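Local structure of ABC-type amino acid transport system, periplasmic component (Caldanaerobacter subterraneus subsp. tengcongensis MB4, 4YMX) at residues Ala74-Val79 with Asn238-Glu243; Val196-Leu201 with Met207-Met212. The protein binds arginine between its two lobes as the substrate-binding protein of an amino acid ABC transporter. All coordinates share one frame; numbering follows the deposited sequence.

The chain has the two-lobed fold of type II periplasmic binding proteins, with one contact in each lobe. Contact 1 joins helices 65-77 and 231-247 in the lobe built on the sheet that contains strand 38-43. Contact 2 sets helix 194-201 against edge strand 207-210 of the sheet in the other lobe. Their centres are 32 Å apart on opposite sides of the chain's centre, with nearest atoms about 18 Å apart. Contact 2 is tied to the ligand cleft: the side chain of Ala197 is about 12 Å from the bound arginine, pocket residue Glu193 directly precedes helix 194-201, and Tyr200 OH hydrogen-bonds to the backbone oxygen of pocket residue Asp46, from the lobe of contact 1.

Contact 1: residues Ala74-Val79 with Asn238-Glu243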
# COMPACT_ATOMS: atom_id res chain seq x y z
N ALA A 74 13.25 13.22 -4.97
CA ALA A 74 14.35 13.19 -5.93
C ALA A 74 14.73 14.60 -6.37
O ALA A 74 15.91 14.91 -6.53
CB ALA A 74 13.99 12.35 -7.13
N LYS A 75 13.73 15.46 -6.55
CA LYS A 75 13.97 16.84 -6.97
C LYS A 75 14.67 17.67 -5.90
O LYS A 75 15.57 18.47 -6.22
CB LYS A 75 12.69 17.50 -7.46
CG LYS A 75 12.28 17.00 -8.84
CD LYS A 75 11.30 17.94 -9.52
CE LYS A 75 10.70 17.30 -10.77
NZ LYS A 75 9.25 17.04 -10.59
N LYS A 76 14.29 17.48 -4.64
CA LYS A 76 14.99 18.12 -3.53
C LYS A 76 16.45 17.72 -3.48
O LYS A 76 17.34 18.54 -3.24
CB LYS A 76 14.31 17.76 -2.20
CG LYS A 76 14.89 18.46 -0.98
CD LYS A 76 14.75 19.98 -1.05
CE LYS A 76 15.09 20.60 0.29
NZ LYS A 76 14.92 22.08 0.30
N LEU A 77 16.72 16.44 -3.74
CA LEU A 77 18.09 15.93 -3.70
C LEU A 77 18.89 16.26 -4.96
O LEU A 77 20.12 16.15 -4.96
CB LEU A 77 18.07 14.41 -3.49
CG LEU A 77 17.58 13.88 -2.14
CD1 LEU A 77 17.34 12.38 -2.25
CD2 LEU A 77 18.58 14.17 -1.04
N GLY A 78 18.19 16.67 -6.02
CA GLY A 78 18.83 16.95 -7.30
C GLY A 78 19.36 15.70 -7.98
O GLY A 78 20.44 15.72 -8.59
N VAL A 79 18.62 14.60 -7.87
CA VAL A 79 19.05 13.33 -8.45
C VAL A 79 17.95 12.70 -9.30
O VAL A 79 16.79 13.09 -9.23
CB VAL A 79 19.47 12.32 -7.36
CG1 VAL A 79 20.67 12.83 -6.56
CG2 VAL A 79 18.30 12.03 -6.43
N ASN A 238 11.51 13.76 5.48
CA ASN A 238 10.62 14.44 6.38
C ASN A 238 10.45 15.90 6.04
O ASN A 238 9.39 16.39 6.12
CB ASN A 238 11.06 14.30 7.84
CG ASN A 238 10.64 13.00 8.44
OD1 ASN A 238 9.67 12.42 8.05
ND2 ASN A 238 11.35 12.59 9.42
N GLU A 239 11.53 16.55 5.63
CA GLU A 239 11.45 17.93 5.17
C GLU A 239 10.57 18.07 3.93
O GLU A 239 9.78 19.01 3.82
CB GLU A 239 12.85 18.49 4.88
CG GLU A 239 13.73 18.71 6.11
CD GLU A 239 15.15 19.14 5.75
OE1 GLU A 239 15.33 19.81 4.72
OE2 GLU A 239 16.08 18.80 6.51
N VAL A 240 10.71 17.14 2.99
CA VAL A 240 9.93 17.20 1.75
C VAL A 240 8.44 16.98 2.02
O VAL A 240 7.60 17.70 1.48
CB VAL A 240 10.45 16.19 0.70
CG1 VAL A 240 9.47 16.04 -0.45
CG2 VAL A 240 11.83 16.62 0.21
N ILE A 241 8.13 16.00 2.87
CA ILE A 241 6.73 15.77 3.24
C ILE A 241 6.15 17.01 3.91
O ILE A 241 5.05 17.45 3.57
CB ILE A 241 6.57 14.55 4.17
CG1 ILE A 241 6.96 13.28 3.40
CG2 ILE A 241 5.14 14.46 4.69
CD1 ILE A 241 7.07 12.06 4.29
N LYS A 242 6.90 17.61 4.83
CA LYS A 242 6.44 18.83 5.48
C LYS A 242 6.25 19.96 4.48
O LYS A 242 5.23 20.66 4.51
CB LYS A 242 7.41 19.25 6.60
CG LYS A 242 7.02 18.71 7.96
CD LYS A 242 7.76 19.44 9.08
CE LYS A 242 7.31 18.97 10.46
NZ LYS A 242 5.98 19.50 10.85
N GLU A 243 7.20 20.15 3.57
CA GLU A 243 7.07 21.23 2.60
C GLU A 243 5.92 21.00 1.61
O GLU A 243 5.24 21.95 1.22
CB GLU A 243 8.39 21.51 1.89
CG GLU A 243 8.34 22.62 0.84
CD GLU A 243 8.00 24.00 1.40
OE1 GLU A 243 7.82 24.91 0.58
OE2 GLU A 243 7.93 24.18 2.64
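Lys76 sends CG away from its backbone N (chi1 -176°) and bends at chi2 (62°), while Val240 carries CG2 on the side of its own N, and these settings bring aliphatic carbon against methyl. The pair joins two helices, 65-77 and 231-247, in the outer layer of one lobe of the type II periplasmic binding protein fold. Val240 CG2 sits 3.6 Å from Lys76 CB and 3.8 Å from Lys76 CG, the two side chains running past each other in opposite directions. Val240 is buried, and it also meets Ala72 and Ile73 of helix 65-77; Lys76 and Leu77 in turn touch Val236, one turn back along helix 231-247. The lysine thus covers Val240 with the base of its chain. Its NZ ends 5.0 Å from Glu239 OE1, with CE the closer atom at 4.5 Å, so the opposite charges would at most attract each other weakly. Beyond Lys76 helix 65-77 ends in a Schellman motif, with Gly78 at C-prime in a positive-phi conformation that suits glycine. Its 6-to-1 bond runs from Val79 N to Ala74 O at 3.0 Å, beside a weak bond from Gly78 N to Lys75 O.

Contact 2: residues Val196-Leu201 with Met207-Met212; sequences VAKAYL and MKILYM
Helix segment 196-201 runs nearly antiparallel to strand 207-210, their axes 9.0 Å apart at 165°, with Ala197 level with Ile209 and Leu201 with Met207. Leu201 packs where the helix meets the start of the strand. Its CD2 lies 3.5 Å from the carbonyl O of Met207 and 3.7 Å from Ile209 CG1, while the Leu201 and Met207 side chains cross at about a right angle, Leu201 CG 3.9 Å from Met207 CB. Trimming Leu201 to an alanine takes away CG and both methyls and would probably open a gap beside Met207 CB and leave Ile209 CG1 less covered on the helix side. In Ile209, CG1 opposite the carbonyl carbon (chi1 -63°) and an extended chi2 carry CD1 into the notch between Ala197 CB, 3.7 Å away, and Lys198 CG. The two segments belong to a beta-alpha-beta crossover: strand 189-193 leads into helix 194-201, and the chain returns as edge strand 207-210, with strand 128-133 lying between the two strands. Ala197 also rests on Val131 of that middle strand. At the exposed end the extended Lys198 chain crosses the Tyr211 side chain, CE 3.4 Å from Tyr211 OH. One water accepts from Lys198 NZ at 2.7 Å and donates to Tyr211 OH, which is also hydrogen-bonded to Asp194 OD1. Ile209 CG2 lies 3.5 Å above the plane of the Tyr211 ring, offset toward its rim.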
# COMPACT_ATOMS: atom_id res chain seq x y z
N VAL A 196 -7.56 1.55 -1.94
CA VAL A 196 -7.15 0.61 -2.97
C VAL A 196 -8.33 -0.26 -3.45
O VAL A 196 -8.48 -0.48 -4.66
CB VAL A 196 -5.97 -0.25 -2.48
CG1 VAL A 196 -5.59 -1.29 -3.51
CG2 VAL A 196 -4.77 0.65 -2.20
N ALA A 197 -9.15 -0.73 -2.52
CA ALA A 197 -10.37 -1.44 -2.90
C ALA A 197 -11.23 -0.59 -3.83
O ALA A 197 -11.77 -1.09 -4.83
CB ALA A 197 -11.16 -1.85 -1.67
N LYS A 198 -11.38 0.69 -3.52
CA LYS A 198 -12.19 1.56 -4.38
C LYS A 198 -11.63 1.63 -5.79
O LYS A 198 -12.37 1.59 -6.78
CB LYS A 198 -12.33 2.96 -3.77
CG LYS A 198 -13.11 3.01 -2.47
CD LYS A 198 -13.28 4.46 -2.03
CE LYS A 198 -14.08 4.58 -0.76
NZ LYS A 198 -14.16 6.01 -0.31
N ALA A 199 -10.31 1.69 -5.90
CA ALA A 199 -9.68 1.74 -7.22
C ALA A 199 -9.95 0.47 -8.02
O ALA A 199 -10.34 0.53 -9.19
CB ALA A 199 -8.19 1.98 -7.07
N TYR A 200 -9.74 -0.69 -7.39
CA TYR A 200 -10.00 -1.95 -8.07
C TYR A 200 -11.47 -2.12 -8.46
O TYR A 200 -11.77 -2.70 -9.51
CB TYR A 200 -9.55 -3.13 -7.21
CG TYR A 200 -8.07 -3.49 -7.36
CD1 TYR A 200 -7.12 -2.96 -6.50
CD2 TYR A 200 -7.65 -4.37 -8.35
CE1 TYR A 200 -5.77 -3.29 -6.63
CE2 TYR A 200 -6.31 -4.70 -8.49
CZ TYR A 200 -5.38 -4.16 -7.62
OH TYR A 200 -4.05 -4.50 -7.75
N LEU A 201 -12.37 -1.62 -7.63
CA LEU A 201 -13.80 -1.81 -7.87
C LEU A 201 -14.33 -0.93 -9.01
O LEU A 201 -15.47 -1.10 -9.45
CB LEU A 201 -14.60 -1.63 -6.57
CG LEU A 201 -14.84 -2.93 -5.80
CD1 LEU A 201 -13.54 -3.72 -5.57
CD2 LEU A 201 -15.56 -2.67 -4.48
N MET A 207 -18.18 -6.44 -7.25
CA MET A 207 -17.69 -6.49 -5.88
C MET A 207 -18.15 -5.28 -5.07
O MET A 207 -18.47 -4.22 -5.62
CB MET A 207 -16.16 -6.57 -5.87
CG MET A 207 -15.61 -7.86 -6.46
SD MET A 207 -13.82 -7.80 -6.53
CE MET A 207 -13.45 -9.32 -7.40
N LYS A 208 -18.15 -5.44 -3.75
CA LYS A 208 -18.50 -4.36 -2.83
C LYS A 208 -17.58 -4.36 -1.63
O LYS A 208 -16.97 -5.37 -1.29
CB LYS A 208 -19.97 -4.48 -2.38
CG LYS A 208 -20.26 -5.71 -1.57
CD LYS A 208 -21.73 -5.81 -1.23
CE LYS A 208 -21.99 -7.12 -0.50
NZ LYS A 208 -23.44 -7.24 -0.15
N ILE A 209 -17.48 -3.20 -0.99
CA ILE A 209 -16.68 -3.03 0.21
C ILE A 209 -17.58 -3.15 1.43
O ILE A 209 -18.65 -2.54 1.48
CB ILE A 209 -16.01 -1.66 0.20
CG1 ILE A 209 -15.05 -1.57 -0.98
CG2 ILE A 209 -15.28 -1.40 1.51
CD1 ILE A 209 -14.47 -0.17 -1.22
N LEU A 210 -17.15 -3.95 2.40
CA LEU A 210 -17.79 -3.98 3.71
C LEU A 210 -16.89 -3.27 4.72
O LEU A 210 -15.72 -3.66 4.93
CB LEU A 210 -18.08 -5.42 4.16
CG LEU A 210 -18.98 -6.19 3.20
CD1 LEU A 210 -19.19 -7.62 3.68
CD2 LEU A 210 -20.31 -5.48 3.02
N TYR A 211 -17.42 -2.21 5.31
CA TYR A 211 -16.71 -1.46 6.34
C TYR A 211 -16.97 -2.09 7.71
O TYR A 211 -17.96 -1.78 8.37
CB TYR A 211 -17.15 0.01 6.32
CG TYR A 211 -16.72 0.70 5.05
CD1 TYR A 211 -15.47 1.29 4.96
CD2 TYR A 211 -17.53 0.73 3.93
CE1 TYR A 211 -15.04 1.89 3.79
CE2 TYR A 211 -17.11 1.33 2.75
CZ TYR A 211 -15.86 1.91 2.69
OH TYR A 211 -15.45 2.50 1.52
N MET A 212 -16.08 -2.98 8.12
CA MET A 212 -16.23 -3.66 9.40
C MET A 212 -15.29 -3.04 10.42
O MET A 212 -14.09 -3.00 10.19
CB MET A 212 -15.89 -5.14 9.25
CG MET A 212 -16.68 -5.83 8.16
SD MET A 212 -16.28 -7.57 8.14
CE MET A 212 -17.37 -8.17 6.86
O HOH W 1 -14.55 5.47 2.33